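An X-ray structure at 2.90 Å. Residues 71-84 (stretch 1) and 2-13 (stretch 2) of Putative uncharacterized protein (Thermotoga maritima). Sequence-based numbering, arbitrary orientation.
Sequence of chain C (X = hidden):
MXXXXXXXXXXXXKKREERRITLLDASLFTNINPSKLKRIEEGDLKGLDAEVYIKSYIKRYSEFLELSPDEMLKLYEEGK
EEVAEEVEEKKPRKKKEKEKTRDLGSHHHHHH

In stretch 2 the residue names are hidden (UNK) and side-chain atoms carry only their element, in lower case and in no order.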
# COMPACT_ATOMS: atom_id res chain seq x y z
N GLU C 71 -18.91 13.80 6.71
CA GLU C 71 -20.34 13.91 6.42
C GLU C 71 -20.59 14.01 4.92
O GLU C 71 -21.69 13.73 4.45
CB GLU C 71 -20.95 15.09 7.16
CG GLU C 71 -20.95 14.93 8.67
CD GLU C 71 -21.28 16.22 9.40
OE1 GLU C 71 -21.01 16.30 10.62
OE2 GLU C 71 -21.81 17.15 8.76
N MET C 72 -19.57 14.41 4.17
CA MET C 72 -19.71 14.52 2.72
C MET C 72 -19.44 13.19 2.02
O MET C 72 -20.18 12.82 1.10
CB MET C 72 -18.79 15.61 2.16
CG MET C 72 -19.18 17.03 2.53
SD MET C 72 -20.90 17.46 2.17
CE MET C 72 -21.71 16.96 3.70
N LEU C 73 -18.39 12.47 2.43
CA LEU C 73 -18.11 11.15 1.86
C LEU C 73 -19.24 10.19 2.20
O LEU C 73 -19.68 9.42 1.34
CB LEU C 73 -16.77 10.60 2.35
CG LEU C 73 -15.54 11.18 1.65
CD1 LEU C 73 -14.24 10.71 2.29
CD2 LEU C 73 -15.55 10.86 0.15
N LYS C 74 -19.70 10.26 3.44
CA LYS C 74 -20.85 9.48 3.89
C LYS C 74 -22.01 9.63 2.91
O LYS C 74 -22.58 8.65 2.45
CB LYS C 74 -21.26 9.91 5.31
CG LYS C 74 -22.00 8.84 6.10
CD LYS C 74 -23.40 9.31 6.50
CE LYS C 74 -24.20 8.19 7.17
NZ LYS C 74 -25.56 8.62 7.63
N LEU C 75 -22.36 10.87 2.58
CA LEU C 75 -23.38 11.10 1.58
C LEU C 75 -23.01 10.42 0.27
O LEU C 75 -23.83 9.71 -0.31
CB LEU C 75 -23.57 12.59 1.32
CG LEU C 75 -24.58 13.35 2.17
CD1 LEU C 75 -24.60 14.79 1.70
CD2 LEU C 75 -25.93 12.71 2.01
N TYR C 76 -21.79 10.65 -0.21
CA TYR C 76 -21.42 10.07 -1.49
C TYR C 76 -21.72 8.58 -1.44
O TYR C 76 -22.23 8.02 -2.40
CB TYR C 76 -19.96 10.34 -1.89
CG TYR C 76 -19.55 9.51 -3.11
CD1 TYR C 76 -20.16 9.72 -4.34
CD2 TYR C 76 -18.60 8.51 -3.03
CE1 TYR C 76 -19.82 8.97 -5.46
CE2 TYR C 76 -18.25 7.75 -4.14
CZ TYR C 76 -18.87 7.99 -5.36
OH TYR C 76 -18.55 7.25 -6.48
N GLU C 77 -21.43 7.95 -0.30
CA GLU C 77 -21.55 6.49 -0.19
C GLU C 77 -22.99 5.99 -0.05
O GLU C 77 -23.35 4.94 -0.58
CB GLU C 77 -20.65 5.93 0.93
CG GLU C 77 -19.93 4.63 0.56
CD GLU C 77 -18.78 4.83 -0.44
OE1 GLU C 77 -17.72 5.33 -0.02
OE2 GLU C 77 -18.95 4.48 -1.63
N GLU C 78 -23.82 6.75 0.67
CA GLU C 78 -25.25 6.48 0.66
C GLU C 78 -25.71 6.55 -0.79
O GLU C 78 -26.52 5.74 -1.24
CB GLU C 78 -26.02 7.54 1.47
CG GLU C 78 -25.61 7.72 2.93
CD GLU C 78 -26.45 8.80 3.64
OE1 GLU C 78 -25.95 9.44 4.60
OE2 GLU C 78 -27.61 9.01 3.24
N GLY C 79 -25.16 7.51 -1.52
CA GLY C 79 -25.58 7.75 -2.89
C GLY C 79 -25.33 6.54 -3.76
O GLY C 79 -26.10 6.23 -4.67
N LYS C 80 -24.23 5.84 -3.48
CA LYS C 80 -23.83 4.70 -4.28
C LYS C 80 -24.79 3.55 -4.02
O LYS C 80 -25.30 2.93 -4.96
CB LYS C 80 -22.38 4.30 -3.95
CG LYS C 80 -21.76 3.32 -4.95
CD LYS C 80 -20.38 2.85 -4.49
CE LYS C 80 -20.00 1.54 -5.18
NZ LYS C 80 -18.74 0.95 -4.63
N GLU C 81 -25.06 3.30 -2.74
CA GLU C 81 -25.99 2.25 -2.33
C GLU C 81 -27.41 2.62 -2.77
O GLU C 81 -28.28 1.75 -2.86
CB GLU C 81 -25.93 2.04 -0.82
CG GLU C 81 -25.53 0.63 -0.39
CD GLU C 81 -25.11 0.55 1.08
OE1 GLU C 81 -25.35 -0.50 1.73
OE2 GLU C 81 -24.54 1.54 1.59
N GLU C 82 -27.63 3.90 -3.04
CA GLU C 82 -28.93 4.36 -3.55
C GLU C 82 -29.14 4.03 -5.04
O GLU C 82 -30.28 3.96 -5.51
CB GLU C 82 -29.13 5.86 -3.30
CG GLU C 82 -30.46 6.39 -3.83
CD GLU C 82 -30.84 7.75 -3.24
OE1 GLU C 82 -32.05 8.06 -3.22
OE2 GLU C 82 -29.93 8.50 -2.80
N VAL C 83 -28.05 3.83 -5.77
CA VAL C 83 -28.15 3.36 -7.15
C VAL C 83 -28.06 1.83 -7.14
O VAL C 83 -28.69 1.15 -7.95
CB VAL C 83 -27.03 3.93 -8.03
CG1 VAL C 83 -27.27 3.56 -9.48
CG2 VAL C 83 -26.94 5.44 -7.87
N ALA C 84 -27.27 1.32 -6.20
CA ALA C 84 -27.14 -0.11 -5.97
C ALA C 84 -28.52 -0.73 -5.75
O ALA C 84 -29.04 -1.44 -6.62
CB ALA C 84 -26.25 -0.36 -4.76
N UNK C 2 -27.75 9.17 -5.46
CA UNK C 2 -28.43 9.81 -6.59
C UNK C 2 -29.21 11.03 -6.13
O UNK C 2 -28.85 12.17 -6.45
c UNK C 2 -29.34 8.82 -7.31
o UNK C 2 -29.97 9.42 -8.43
N UNK C 3 -30.28 10.82 -5.38
CA UNK C 3 -30.95 11.94 -4.73
C UNK C 3 -30.00 12.45 -3.66
O UNK C 3 -29.83 13.66 -3.50
c UNK C 3 -33.48 11.71 -5.09
c UNK C 3 -32.29 11.52 -4.14
o UNK C 3 -32.57 10.34 -6.85
c UNK C 3 -33.14 11.42 -6.56
o UNK C 3 -33.44 12.28 -7.42
N UNK C 4 -29.35 11.53 -2.97
CA UNK C 4 -28.35 11.88 -1.97
C UNK C 4 -27.10 12.56 -2.56
O UNK C 4 -26.48 13.39 -1.89
c UNK C 4 -29.37 9.56 0.61
c UNK C 4 -27.96 10.66 -1.15
c UNK C 4 -28.46 10.72 0.28
c UNK C 4 -30.42 9.96 1.64
n UNK C 4 -29.84 10.66 2.81
N UNK C 5 -26.73 12.21 -3.79
CA UNK C 5 -25.66 12.91 -4.51
C UNK C 5 -26.10 14.35 -4.80
O UNK C 5 -25.33 15.30 -4.59
c UNK C 5 -22.92 7.98 -7.10
n UNK C 5 -23.35 9.20 -4.95
c UNK C 5 -23.89 9.09 -9.01
c UNK C 5 -24.54 10.94 -5.75
c UNK C 5 -24.17 10.07 -6.83
c UNK C 5 -24.40 10.11 -8.22
c UNK C 5 -24.01 10.36 -4.62
c UNK C 5 -23.16 8.05 -8.45
c UNK C 5 -25.33 12.21 -5.84
c UNK C 5 -23.44 9.01 -6.32
N UNK C 6 -27.32 14.51 -5.30
CA UNK C 6 -27.87 15.81 -5.63
C UNK C 6 -27.78 16.73 -4.42
O UNK C 6 -27.34 17.87 -4.52
c UNK C 6 -29.31 15.69 -6.10
n UNK C 6 -30.25 15.57 -10.41
c UNK C 6 -31.11 14.89 -9.41
c UNK C 6 -30.91 15.46 -8.02
c UNK C 6 -29.47 15.26 -7.54
N UNK C 7 -28.20 16.20 -3.28
CA UNK C 7 -28.14 16.93 -2.01
C UNK C 7 -26.69 17.14 -1.60
O UNK C 7 -26.36 18.05 -0.84
o UNK C 7 -28.56 14.71 2.18
c UNK C 7 -28.81 14.50 0.97
c UNK C 7 -28.89 16.15 -0.93
c UNK C 7 -28.01 15.27 -0.08
o UNK C 7 -29.69 13.70 0.57
N UNK C 8 -25.82 16.28 -2.11
CA UNK C 8 -24.40 16.42 -1.90
C UNK C 8 -23.97 17.71 -2.57
O UNK C 8 -23.63 18.68 -1.90
c UNK C 8 -21.35 14.57 -3.08
c UNK C 8 -23.66 15.24 -2.54
c UNK C 8 -21.77 15.92 -1.02
c UNK C 8 -22.31 14.84 -1.95
N UNK C 9 -24.01 17.72 -3.90
CA UNK C 9 -23.62 18.88 -4.68
C UNK C 9 -24.39 20.13 -4.30
O UNK C 9 -23.89 21.25 -4.44
N UNK C 10 -25.61 19.94 -3.81
CA UNK C 10 -26.42 21.07 -3.37
C UNK C 10 -25.79 21.73 -2.17
O UNK C 10 -25.85 22.95 -2.03
c UNK C 10 -28.94 21.46 -3.63
c UNK C 10 -27.83 20.62 -3.02
c UNK C 10 -30.31 20.87 -3.32
o UNK C 10 -30.66 20.76 -2.12
o UNK C 10 -31.03 20.50 -4.27
N UNK C 11 -25.19 20.94 -1.29
CA UNK C 11 -24.57 21.52 -0.11
C UNK C 11 -23.30 22.25 -0.51
O UNK C 11 -23.01 23.34 0.01
c UNK C 11 -23.82 21.13 2.27
c UNK C 11 -24.25 20.47 0.97
o UNK C 11 -25.42 19.68 1.22
N UNK C 12 -22.56 21.65 -1.43
CA UNK C 12 -21.34 22.25 -1.97
C UNK C 12 -21.63 23.59 -2.62
O UNK C 12 -21.02 24.60 -2.27
c UNK C 12 -17.99 19.55 -1.09
c UNK C 12 -19.84 20.25 -2.45
c UNK C 12 -19.29 17.92 -2.27
c UNK C 12 -20.08 18.92 -2.78
c UNK C 12 -18.78 20.55 -1.61
c UNK C 12 -20.69 21.34 -3.03
c UNK C 12 -18.24 18.23 -1.42
N UNK C 13 -22.57 23.59 -3.58
CA UNK C 13 -22.93 24.82 -4.27
C UNK C 13 -23.27 25.87 -3.24
O UNK C 13 -22.69 26.95 -3.23
c UNK C 13 -25.09 25.38 -9.48
c UNK C 13 -24.74 25.90 -5.77
c UNK C 13 -24.11 24.61 -5.22
n UNK C 13 -24.77 25.84 -8.27
n UNK C 13 -26.20 24.67 -9.68
n UNK C 13 -24.28 25.61 -10.51
c UNK C 13 -25.57 25.66 -7.05

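Position 2 carries one carbon ending in one oxygen, the carbon lying 4.2 Å (its CB) from Val-83 CG2. A single hydroxyl on a single carbon is Ser-2. Its backbone also takes part: Ser-2 N makes a weak hydrogen bond of 3.5 Å to Gly-79 O.

Position 3 has three carbons, the last bearing two oxygens; its CB approaches Glu-82 OE1 at 3.6 Å. This carboxylate is Glu-3. It lies at the exposed margin, where its OE2 accepts a 3.2 Å hydrogen bond from Ser-2 OG but also sits 4.3 Å from Glu-82 OE1, a proximity of like charges.

At position 4 four carbons in a row end in nitrogen, and that nitrogen stands 2.8 Å from Glu-78 OE2. The chain is Lys-4. Its length suits the site: the aliphatic part packs on Leu-75, with CG 3.7 Å from Leu-75 CD2, while NZ forms a salt bridge with Glu-78.

Position 5 shows one carbon leading into fused five- and six-membered rings, eight carbons and one nitrogen in all, with the nitrogen 3.0 Å from Tyr-76 O. An indole identifies Trp-5. NE1 donates a hydrogen bond to that carbonyl at the ring's edge, and the ring passes close to Gly-79, whose CA is 3.4 Å from NE1. A side chain on that glycine would collide with the indole: an ideal CB would fall 2.0 Å from Trp-5 CD1.

Position 6 again has four carbons in a row and a terminal nitrogen, touching nothing on stretch 1. Lys-6 is exposed, as suits a charged chain.

Position 7 has three carbons and a terminal pair of oxygens, one of them 3.3 Å from Leu-75 CD2. This is Glu-7; its OE1 also forms a long salt bridge, 3.8 Å, with Lys-4 NZ.

Position 8 bears four carbons forked at the second, one branch tip 3.6 Å from Met-72 SD. It is Leu-8, a buried apolar residue whose CD2 also lies 4.1 Å from Leu-75 CD1.

Position 9 has no side-chain atoms, hence Gly-9, buried but clear of stretch 1. Position 10, three carbons ending in two oxygens, is Glu-10, exposed and likewise out of reach.

Position 11 has one carbon carrying an oxygen and a carbon: Thr-11. Its OG1 satisfies itself within the helix, donating to Glu-7 O at 2.8 Å.

Position 12 holds one carbon and a six-carbon ring, close to Met-72. Phe-12 brings CZ to 4.2 Å from Met-72 CG, with Met-72 SD 4.8 Å from the ring centroid.

Position 13, three carbons, a nitrogen and a carbon with two more nitrogens, is Arg-13, which does not reach stretch 1.

The two helices run nearly antiparallel, at 154°, with axes 7.9 Å apart at closest. Gly-79 permits the approach, Lys-4 fits among Leu-75, Glu-78, Gly-79 and Glu-82, and Lys-4 N donates to Glu-82 OE2 at 3.1 Å. Apolar packing by Met-72, Leu-75, Leu-8 and Phe-12 completes the contact.

Stretch 2 2-13: SEKWKELGETFR
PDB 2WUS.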